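Local structure of beta-d-glucoside glucohydrolase (Hypocrea jecorina, 3ZZ1) at residues Ser72-Pro77 and Val387-Phe392; Gly94-Glu99 and His319-Arg324; Lys102-His107 and Arg313-Asn318. The protein probably hydrolyses terminal, non-reducing beta-D-glucosyl residues to release beta-D-glucose, as a family 3 glycoside hydrolase of the cellulose breakdown pathway. One frame throughout, in Å; residues are numbered along the deposited sequence. Where two conformers were deposited one is given.

Contact 1 of 3, residues Ser72-Pro77 and Val387-Phe392; sequences STAFTP and VNYPYF
Ala74 is the knob of this contact: its methyl carbon points at the loop 387-392 and sits in a hollow lined by Val387, Tyr389 and Pro390. Val387 forms one wall with its CG2 branch, 3.6 Å from Ala74 CB; with CG1 anti to the carbonyl carbon (chi1 -62°), CG2 lies between the backbone N and the carbonyl carbon, and it is this branch that meets Ala74. Another wall is the Tyr389 ring, whose CD1 also lies 3.6 Å from Ala74 CB. Tyr389 sets out away from Ser72-Pro77 at its CB, and the CD1-CE1 side of the ring meets the methyl obliquely. Behind it Phe392 props the ring, with Phe392 CD2 3.5 Å above one face and over its centre. The Pro390 ring closes the hollow with CD, 4.2 Å from Ala74 CB.

Pro390 is a bump in its own right. Its CB, CG and CD curve round the carbonyl oxygen of Ser72, closest at CG, where Pro390 CG to Ser72 O is 3.4 Å. Beside this packing a water bridges the two loops: it donates to Asn388 O at 2.6 Å and pairs with Ser72 OG at 2.7 Å.

The backbone of Ala74 finds its polar partners elsewhere, its N with Gln508 and its O with Ser507. With no direct hydrogen bond across them, these two loops are held to each other by shape and a bridging water, while Gln508 and Ser507 add direct bonds from the C-terminal family region to the N-terminal one.

Contact 2 of 3, residues Gly94-Glu99 and His319-Arg324; sequences GQFIGE and HKTNVR
Phe96 and His319 carry the tight half of this contact; their rings meet obliquely, planes at 32°. His319 CD2 lies over one face of the phenyl group, toward its rim, 3.3 Å from Phe96 CG. Phe96 CB in turn sits over the imidazole, 4.0 Å from its centroid, in a CH-pi contact. On the CD2-CE2 side of the phenyl ring Asn322 brings its CB to 3.5 Å from Phe96 CD2, while Asn322 ND2 is hydrogen-bonded to Glu92 and to Leu89 O, earlier on helix 87-103.

The looser side is more open to solvent. Thr321, an exposed residue, brings only OG1 to the edge of the ring, 3.8 Å from Phe96 CE2, and that hydroxyl is hydrogen-bonded to Asn318 O. At the far end from Thr321, Glu99, partly exposed, makes the one hydrogen bond across the contact: His319 NE2 donates to Glu99 OE1 at a short 2.5 Å, with an N-H...O angle of 153°. The oxygen lies near the imidazole plane and is approached on its anti side, with the donor 34° out of the carboxylate plane.

His319 ND1 is hydrogen-bonded to Glu100, so a carboxylate at each ring nitrogen limits the rotation of the imidazole. An alanine in place of His319 would probably leave Glu99 and Glu100 without their shared mate and open a gap over the Phe96 face. Two acidic partners of this kind are likely to favour a protonated, charged imidazole where the first turn of helix 320-329 meets helix 87-103.

Contact 3 of 3, residues Lys102-His107 and Arg313-Asn318; sequences KASGIH and RNVQGN. With NAG (2-acetamido-2-deoxy-beta-D-glucopyranose), chain B.
Ala103 and Val315 bring the two backbones to 6.2 Å, measured CA to CA, just where helix 87-103 runs out. The helix ends in a Schellman motif: Gly105 has positive phi (76°), and its N bonds back to Lys102 O at 2.8 Å. The segment 313-318 is irregular, with an Asx turn in which Asn314 OD1 accepts from Gln316 N.

Arg313 reaches the helix end with an extended side chain. Its NH1 donates to Ala103 O at 2.9 Å, the oxygen lying near the guanidinium plane and the donor tilted 30° from the carbonyl plane. The same nitrogen is also bonded to Ser308 O. Val315 meets the helix with CG1, anti to its carbonyl carbon (chi1 -60°) and packed tightly, 3.5 Å from Ala103 CB. Beside them a water bridges the segments, donating to Ser104 OG at 2.8 Å and to Arg313 O at 3.0 Å; Ser104 OG is itself hydrogen-bonded to Glu100 O.

On its other flank Arg313 CG passes 3.6 Å from O6 of the N-linked sugar on Asn310. The cation thus meets a carbonyl at the negative end of the helix dipole, which would probably strengthen its hold on the helix terminus.

How the contacts relate
From the N terminus, the chain first passes through 72-77, then runs along helix 87-103, which supplies 94-99 and, at its C-terminal end, the start of 102-107. The partners come in reverse order: 313-318, then 319-324, then 387-392. Contact 3 therefore closes the innermost loop, contact 2 the one around it and contact 1 the outermost, nested without crossing. Contacts 2 and 3 bring the approach to helix 320-329 and its first turn against helix 87-103 and its C-terminal end; contact 1 joins N-terminal and C-terminal family regions. Phe75 of contact 1 packs on Phe96 and Ile97 of contact 2, and Gln316 of contact 3 lies against Thr73 and Pro390.

Contact 1 of 3, residues Ser72-Pro77 and Val387-Phe392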
loop_
_atom_site.group_PDB
_atom_site.type_symbol
_atom_site.label_atom_id
_atom_site.label_comp_id
_atom_site.label_asym_id
_atom_site.label_seq_id
_atom_site.Cartn_x
_atom_site.Cartn_y
_atom_site.Cartn_z
ATOM N N SER A 72 -12.735 -14.690 8.465
ATOM C CA SER A 72 -11.932 -14.210 7.345
ATOM C C SER A 72 -10.439 -14.234 7.648
ATOM O O SER A 72 -10.024 -14.295 8.810
ATOM C CB SER A 72 -12.355 -12.796 6.956
ATOM O OG SER A 72 -12.195 -11.915 8.056
ATOM N N THR A 73 -9.648 -14.198 6.579
ATOM C CA THR A 73 -8.203 -14.116 6.672
ATOM C C THR A 73 -7.780 -12.672 6.937
ATOM O O THR A 73 -8.355 -11.734 6.386
ATOM C CB THR A 73 -7.538 -14.643 5.371
ATOM O OG1 THR A 73 -7.898 -16.018 5.168
ATOM C CG2 THR A 73 -6.018 -14.519 5.417
ATOM N N ALA A 74 -6.789 -12.512 7.809
ATOM C CA ALA A 74 -6.092 -11.250 7.980
ATOM C C ALA A 74 -4.864 -11.258 7.072
ATOM O O ALA A 74 -3.827 -11.835 7.413
ATOM C CB ALA A 74 -5.684 -11.061 9.430
ATOM N N PHE A 75 -4.990 -10.634 5.904
ATOM C CA PHE A 75 -3.874 -10.570 4.970
ATOM C C PHE A 75 -2.832 -9.577 5.465
ATOM O O PHE A 75 -3.116 -8.744 6.331
ATOM C CB PHE A 75 -4.357 -10.224 3.558
ATOM C CG PHE A 75 -5.200 -11.304 2.926
ATOM C CD1 PHE A 75 -6.581 -11.331 3.119
ATOM C CD2 PHE A 75 -4.610 -12.296 2.146
ATOM C CE1 PHE A 75 -7.365 -12.323 2.543
ATOM C CE2 PHE A 75 -5.384 -13.296 1.559
ATOM C CZ PHE A 75 -6.766 -13.313 1.761
ATOM N N THR A 76 -1.615 -9.691 4.943
ATOM C CA THR A 76 -0.565 -8.741 5.271
ATOM C C THR A 76 -0.994 -7.365 4.779
ATOM O O THR A 76 -1.714 -7.271 3.781
ATOM C CB THR A 76 0.777 -9.112 4.605
ATOM O OG1 THR A 76 0.639 -9.057 3.177
ATOM C CG2 THR A 76 1.226 -10.512 5.025
ATOM N N PRO A 77 -0.576 -6.297 5.487
ATOM C CA PRO A 77 -0.717 -4.943 4.958
ATOM C C PRO A 77 -0.084 -4.809 3.575
ATOM O O PRO A 77 0.833 -5.566 3.232
ATOM C CB PRO A 77 0.072 -4.109 5.960
ATOM C CG PRO A 77 -0.127 -4.824 7.247
ATOM C CD PRO A 77 -0.150 -6.285 6.901
ATOM N N VAL A 387 -8.036 -5.642 10.775
ATOM C CA VAL A 387 -9.088 -6.668 10.882
ATOM C C VAL A 387 -8.830 -7.622 12.057
ATOM O O VAL A 387 -7.766 -7.583 12.676
ATOM C CB VAL A 387 -9.236 -7.518 9.580
ATOM C CG1 VAL A 387 -9.644 -6.662 8.380
ATOM C CG2 VAL A 387 -7.959 -8.291 9.286
ATOM N N ASN A 388 -9.810 -8.479 12.345
ATOM C CA ASN A 388 -9.668 -9.544 13.333
ATOM C C ASN A 388 -8.767 -10.671 12.831
ATOM O O ASN A 388 -8.828 -11.049 11.656
ATOM C CB ASN A 388 -11.036 -10.148 13.660
ATOM C CG ASN A 388 -11.957 -9.186 14.384
ATOM O OD1 ASN A 388 -13.108 -9.005 13.984
ATOM N ND2 ASN A 388 -11.469 -8.584 15.464
ATOM N N TYR A 389 -7.940 -11.203 13.731
ATOM C CA TYR A 389 -7.134 -12.382 13.445
ATOM C C TYR A 389 -7.938 -13.654 13.686
ATOM O O TYR A 389 -8.517 -13.828 14.756
ATOM C CB TYR A 389 -5.881 -12.411 14.323
ATOM C CG TYR A 389 -4.871 -11.338 14.001
ATOM C CD1 TYR A 389 -4.248 -11.288 12.749
ATOM C CD2 TYR A 389 -4.522 -10.382 14.951
ATOM C CE1 TYR A 389 -3.319 -10.299 12.448
ATOM C CE2 TYR A 389 -3.590 -9.400 14.664
ATOM C CZ TYR A 389 -2.994 -9.359 13.413
ATOM O OH TYR A 389 -2.069 -8.382 13.138
ATOM N N PRO A 390 -7.979 -14.553 12.692
ATOM C CA PRO A 390 -8.613 -15.850 12.930
ATOM C C PRO A 390 -7.708 -16.728 13.800
ATOM O O PRO A 390 -8.180 -17.633 14.487
ATOM C CB PRO A 390 -8.755 -16.430 11.523
ATOM C CG PRO A 390 -7.667 -15.780 10.729
ATOM C CD PRO A 390 -7.521 -14.398 11.298
ATOM N N TYR A 391 -6.413 -16.441 13.741
ATOM C CA TYR A 391 -5.386 -17.054 14.582
ATOM C C TYR A 391 -4.166 -16.148 14.459
ATOM O O TYR A 391 -4.169 -15.206 13.654
ATOM C CB TYR A 391 -5.057 -18.480 14.110
ATOM C CG TYR A 391 -4.451 -18.539 12.725
ATOM C CD1 TYR A 391 -5.261 -18.601 11.591
ATOM C CD2 TYR A 391 -3.065 -18.525 12.548
ATOM C CE1 TYR A 391 -4.711 -18.648 10.314
ATOM C CE2 TYR A 391 -2.504 -18.568 11.285
ATOM C CZ TYR A 391 -3.333 -18.630 10.170
ATOM O OH TYR A 391 -2.781 -18.669 8.911
ATOM N N PHE A 392 -3.130 -16.422 15.245
ATOM C CA PHE A 392 -1.886 -15.675 15.154
ATOM C C PHE A 392 -0.727 -16.545 15.616
ATOM O O PHE A 392 -0.726 -17.037 16.746
ATOM C CB PHE A 392 -1.949 -14.389 15.987
ATOM C CG PHE A 392 -0.878 -13.379 15.637
ATOM C CD1 PHE A 392 0.450 -13.574 16.031
ATOM C CD2 PHE A 392 -1.200 -12.226 14.924
ATOM C CE1 PHE A 392 1.437 -12.652 15.708
ATOM C CE2 PHE A 392 -0.218 -11.285 14.596
ATOM C CZ PHE A 392 1.104 -11.496 14.992
HETATM O O HOH W 1 -10.249 -10.830 9.501
#

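Contact 2 of 3, residues Gly94-Glu99 and His319-Arg324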
loop_
_atom_site.group_PDB
_atom_site.type_symbol
_atom_site.label_atom_id
_atom_site.label_comp_id
_atom_site.label_asym_id
_atom_site.label_seq_id
_atom_site.Cartn_x
_atom_site.Cartn_y
_atom_site.Cartn_z
ATOM N N GLY A 94 -4.704 -9.901 -3.936
ATOM C CA GLY A 94 -5.937 -9.283 -4.430
ATOM C C GLY A 94 -7.024 -10.300 -4.738
ATOM O O GLY A 94 -8.175 -10.124 -4.332
ATOM N N GLN A 95 -6.656 -11.366 -5.448
ATOM C CA GLN A 95 -7.586 -12.449 -5.786
ATOM C C GLN A 95 -8.184 -13.102 -4.540
ATOM O O GLN A 95 -9.396 -13.330 -4.461
ATOM C CB GLN A 95 -6.895 -13.512 -6.653
ATOM C CG GLN A 95 -7.811 -14.689 -7.050
ATOM C CD GLN A 95 -7.053 -15.862 -7.658
ATOM O OE1 GLN A 95 -7.167 -16.999 -7.191
ATOM N NE2 GLN A 95 -6.270 -15.589 -8.696
ATOM N N PHE A 96 -7.321 -13.388 -3.574
ATOM C CA PHE A 96 -7.723 -14.060 -2.345
ATOM C C PHE A 96 -8.634 -13.155 -1.507
ATOM O O PHE A 96 -9.645 -13.617 -0.977
ATOM C CB PHE A 96 -6.486 -14.516 -1.560
ATOM C CG PHE A 96 -5.813 -15.753 -2.121
ATOM C CD1 PHE A 96 -6.161 -16.272 -3.369
ATOM C CD2 PHE A 96 -4.811 -16.390 -1.397
ATOM C CE1 PHE A 96 -5.532 -17.414 -3.880
ATOM C CE2 PHE A 96 -4.173 -17.535 -1.895
ATOM C CZ PHE A 96 -4.539 -18.050 -3.137
ATOM N N ILE A 97 -8.284 -11.871 -1.413
ATOM C CA ILE A 97 -9.148 -10.864 -0.779
ATOM C C ILE A 97 -10.502 -10.806 -1.489
ATOM O O ILE A 97 -11.547 -10.817 -0.843
ATOM C CB ILE A 97 -8.487 -9.451 -0.739
ATOM C CG1 ILE A 97 -7.398 -9.407 0.338
ATOM C CG2 ILE A 97 -9.526 -8.355 -0.471
ATOM C CD1 ILE A 97 -6.455 -8.229 0.244
ATOM N N GLY A 98 -10.466 -10.756 -2.820
ATOM C CA GLY A 98 -11.678 -10.770 -3.638
ATOM C C GLY A 98 -12.570 -11.958 -3.328
ATOM O O GLY A 98 -13.780 -11.801 -3.131
ATOM N N GLU A 99 -11.965 -13.146 -3.274
ATOM C CA GLU A 99 -12.691 -14.387 -2.976
ATOM C C GLU A 99 -13.432 -14.329 -1.642
ATOM O O GLU A 99 -14.603 -14.717 -1.560
ATOM C CB GLU A 99 -11.748 -15.593 -3.006
ATOM C CG GLU A 99 -11.430 -16.078 -4.413
ATOM C CD GLU A 99 -10.376 -17.172 -4.452
ATOM O OE1 GLU A 99 -10.139 -17.828 -3.417
ATOM O OE2 GLU A 99 -9.785 -17.382 -5.531
ATOM N N HIS A 319 -6.205 -19.710 1.874
ATOM C CA HIS A 319 -5.643 -18.388 1.567
ATOM C C HIS A 319 -4.436 -17.996 2.435
ATOM O O HIS A 319 -3.672 -17.108 2.060
ATOM C CB HIS A 319 -6.711 -17.286 1.655
ATOM C CG HIS A 319 -7.793 -17.396 0.623
ATOM N ND1 HIS A 319 -9.080 -16.966 0.853
ATOM C CD2 HIS A 319 -7.784 -17.903 -0.632
ATOM C CE1 HIS A 319 -9.815 -17.187 -0.222
ATOM N NE2 HIS A 319 -9.052 -17.759 -1.136
ATOM N N LYS A 320 -4.273 -18.647 3.588
ATOM C CA LYS A 320 -3.108 -18.412 4.455
ATOM C C LYS A 320 -1.761 -18.596 3.739
ATOM O O LYS A 320 -0.751 -18.041 4.169
ATOM C CB LYS A 320 -3.162 -19.271 5.730
ATOM C CG LYS A 320 -2.995 -20.779 5.521
ATOM C CD LYS A 320 -2.670 -21.518 6.826
ATOM C CE LYS A 320 -3.841 -21.542 7.817
ATOM N NZ LYS A 320 -5.076 -22.161 7.251
ATOM N N THR A 321 -1.757 -19.367 2.652
ATOM C CA THR A 321 -0.548 -19.576 1.852
ATOM C C THR A 321 -0.024 -18.250 1.309
ATOM O O THR A 321 1.184 -18.052 1.213
ATOM C CB THR A 321 -0.788 -20.533 0.667
ATOM O OG1 THR A 321 -1.826 -20.007 -0.168
ATOM C CG2 THR A 321 -1.166 -21.936 1.156
ATOM N N ASN A 322 -0.937 -17.343 0.961
ATOM C CA ASN A 322 -0.549 -16.025 0.488
ATOM C C ASN A 322 0.056 -15.194 1.611
ATOM O O ASN A 322 1.080 -14.542 1.413
ATOM C CB ASN A 322 -1.731 -15.279 -0.139
ATOM C CG ASN A 322 -1.358 -13.871 -0.596
ATOM O OD1 ASN A 322 -1.613 -12.895 0.107
ATOM N ND2 ASN A 322 -0.740 -13.765 -1.772
ATOM N N VAL A 323 -0.586 -15.225 2.783
ATOM C CA VAL A 323 -0.116 -14.465 3.942
ATOM C C VAL A 323 1.262 -14.977 4.369
ATOM O O VAL A 323 2.187 -14.189 4.571
ATOM C CB VAL A 323 -1.121 -14.515 5.122
ATOM C CG1 VAL A 323 -0.649 -13.629 6.269
ATOM C CG2 VAL A 323 -2.500 -14.075 4.662
ATOM N N ARG A 324 1.383 -16.301 4.477
ATOM C CA ARG A 324 2.655 -16.974 4.743
ATOM C C ARG A 324 3.725 -16.536 3.751
ATOM O O ARG A 324 4.804 -16.107 4.154
ATOM C CB ARG A 324 2.471 -18.501 4.695
ATOM C CG ARG A 324 3.755 -19.339 4.858
ATOM C CD ARG A 324 4.255 -19.313 6.295
ATOM N NE ARG A 324 5.386 -20.211 6.529
ATOM C CZ ARG A 324 5.281 -21.496 6.869
ATOM N NH1 ARG A 324 4.088 -22.066 7.011
ATOM N NH2 ARG A 324 6.377 -22.217 7.074
#

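Contact 3 of 3, residues Lys102-His107 and Arg313-Asn318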
loop_
_atom_site.group_PDB
_atom_site.type_symbol
_atom_site.label_atom_id
_atom_site.label_comp_id
_atom_site.label_asym_id
_atom_site.label_seq_id
_atom_site.Cartn_x
_atom_site.Cartn_y
_atom_site.Cartn_z
ATOM N N LYS A 102 -16.433 -11.568 -1.724
ATOM C CA LYS A 102 -17.612 -12.093 -2.415
ATOM C C LYS A 102 -18.278 -13.183 -1.582
ATOM O O LYS A 102 -19.504 -13.193 -1.420
ATOM C CB LYS A 102 -17.233 -12.627 -3.801
ATOM C CG LYS A 102 -18.414 -13.080 -4.652
ATOM C CD LYS A 102 -18.031 -13.143 -6.121
ATOM C CE LYS A 102 -19.137 -13.766 -6.959
ATOM N NZ LYS A 102 -19.176 -15.246 -6.813
ATOM N N ALA A 103 -17.459 -14.091 -1.047
ATOM C CA ALA A 103 -17.962 -15.192 -0.233
ATOM C C ALA A 103 -18.706 -14.692 1.006
ATOM O O ALA A 103 -19.569 -15.393 1.543
ATOM C CB ALA A 103 -16.832 -16.137 0.152
ATOM N N SER A 104 -18.379 -13.475 1.441
ATOM C CA SER A 104 -19.049 -12.843 2.580
ATOM C C SER A 104 -20.244 -11.982 2.145
ATOM O O SER A 104 -20.939 -11.402 2.981
ATOM C CB SER A 104 -18.052 -12.001 3.389
ATOM O OG SER A 104 -17.000 -12.804 3.901
ATOM N N GLY A 105 -20.472 -11.901 0.834
ATOM C CA GLY A 105 -21.631 -11.200 0.288
ATOM C C GLY A 105 -21.504 -9.694 0.310
ATOM O O GLY A 105 -22.504 -8.979 0.412
ATOM N N ILE A 106 -20.265 -9.221 0.218
ATOM C CA ILE A 106 -19.955 -7.804 0.127
ATOM C C ILE A 106 -19.658 -7.474 -1.329
ATOM O O ILE A 106 -18.909 -8.199 -1.991
ATOM C CB ILE A 106 -18.726 -7.456 0.995
ATOM C CG1 ILE A 106 -19.005 -7.778 2.469
ATOM C CG2 ILE A 106 -18.326 -5.991 0.810
ATOM C CD1 ILE A 106 -17.770 -8.138 3.270
ATOM N N HIS A 107 -20.232 -6.377 -1.822
ATOM C CA HIS A 107 -20.024 -5.946 -3.206
ATOM C C HIS A 107 -18.762 -5.096 -3.388
ATOM O O HIS A 107 -18.074 -5.209 -4.408
ATOM C CB HIS A 107 -21.241 -5.174 -3.720
ATOM C CG HIS A 107 -22.537 -5.900 -3.547
ATOM N ND1 HIS A 107 -23.496 -5.504 -2.638
ATOM C CD2 HIS A 107 -23.029 -7.004 -4.157
ATOM C CE1 HIS A 107 -24.524 -6.329 -2.699
ATOM N NE2 HIS A 107 -24.266 -7.249 -3.612
ATOM N N ARG A 313 -19.394 -16.216 8.181
ATOM C CA ARG A 313 -18.957 -17.329 7.341
ATOM C C ARG A 313 -17.452 -17.496 7.370
ATOM O O ARG A 313 -16.712 -16.507 7.295
ATOM C CB ARG A 313 -19.383 -17.107 5.892
ATOM C CG ARG A 313 -20.769 -17.577 5.558
ATOM C CD ARG A 313 -21.104 -17.218 4.126
ATOM N NE ARG A 313 -22.539 -16.997 3.966
ATOM C CZ ARG A 313 -23.072 -16.102 3.143
ATOM N NH1 ARG A 313 -22.293 -15.330 2.394
ATOM N NH2 ARG A 313 -24.391 -15.975 3.075
ATOM N N ASN A 314 -17.007 -18.749 7.470
ATOM C CA ASN A 314 -15.595 -19.087 7.340
ATOM C C ASN A 314 -15.238 -19.165 5.865
ATOM O O ASN A 314 -15.540 -20.153 5.184
ATOM C CB ASN A 314 -15.267 -20.404 8.050
ATOM C CG ASN A 314 -13.765 -20.683 8.126
ATOM O OD1 ASN A 314 -12.972 -20.189 7.313
ATOM N ND2 ASN A 314 -13.370 -21.489 9.106
ATOM N N VAL A 315 -14.592 -18.109 5.383
ATOM C CA VAL A 315 -14.271 -17.962 3.964
ATOM C C VAL A 315 -12.763 -18.070 3.688
ATOM O O VAL A 315 -12.296 -17.727 2.600
ATOM C CB VAL A 315 -14.826 -16.622 3.417
ATOM C CG1 VAL A 315 -16.350 -16.569 3.574
ATOM C CG2 VAL A 315 -14.168 -15.419 4.126
ATOM N N GLN A 316 -12.012 -18.561 4.673
ATOM C CA GLN A 316 -10.547 -18.579 4.612
ATOM C C GLN A 316 -9.980 -19.521 3.554
ATOM O O GLN A 316 -9.037 -19.159 2.846
ATOM C CB GLN A 316 -9.942 -18.923 5.979
ATOM C CG GLN A 316 -10.153 -17.863 7.054
ATOM C CD GLN A 316 -9.775 -18.359 8.432
ATOM O OE1 GLN A 316 -8.597 -18.547 8.741
ATOM N NE2 GLN A 316 -10.779 -18.572 9.274
ATOM N N GLY A 317 -10.552 -20.719 3.446
ATOM C CA GLY A 317 -9.970 -21.774 2.619
ATOM C C GLY A 317 -8.498 -21.969 2.960
ATOM O O GLY A 317 -8.135 -22.056 4.136
ATOM N N ASN A 318 -7.656 -22.027 1.932
ATOM C CA ASN A 318 -6.211 -22.148 2.097
ATOM C C ASN A 318 -5.486 -20.830 1.773
ATOM O O ASN A 318 -4.297 -20.836 1.425
ATOM C CB ASN A 318 -5.691 -23.288 1.214
ATOM C CG ASN A 318 -4.431 -23.934 1.764
ATOM O OD1 ASN A 318 -3.894 -24.865 1.169
ATOM N ND2 ASN A 318 -3.955 -23.442 2.900
HETATM C C1 NAG B . -24.029 -16.733 8.629
HETATM C C2 NAG B . -25.386 -17.387 8.866
HETATM C C3 NAG B . -25.294 -18.462 9.954
HETATM C C4 NAG B . -24.114 -19.406 9.708
HETATM C C5 NAG B . -22.840 -18.598 9.508
HETATM C C6 NAG B . -21.618 -19.480 9.250
HETATM C C7 NAG B . -27.432 -16.093 8.464
HETATM C C8 NAG B . -28.294 -14.967 8.947
HETATM N N2 NAG B . -26.343 -16.341 9.189
HETATM O O3 NAG B . -26.478 -19.224 9.951
HETATM O O4 NAG B . -23.944 -20.290 10.790
HETATM O O5 NAG B . -23.047 -17.728 8.415
HETATM O O6 NAG B . -21.672 -20.041 7.954
HETATM O O7 NAG B . -27.750 -16.724 7.455
HETATM O O HOH W 2 -16.655 -13.668 6.493
#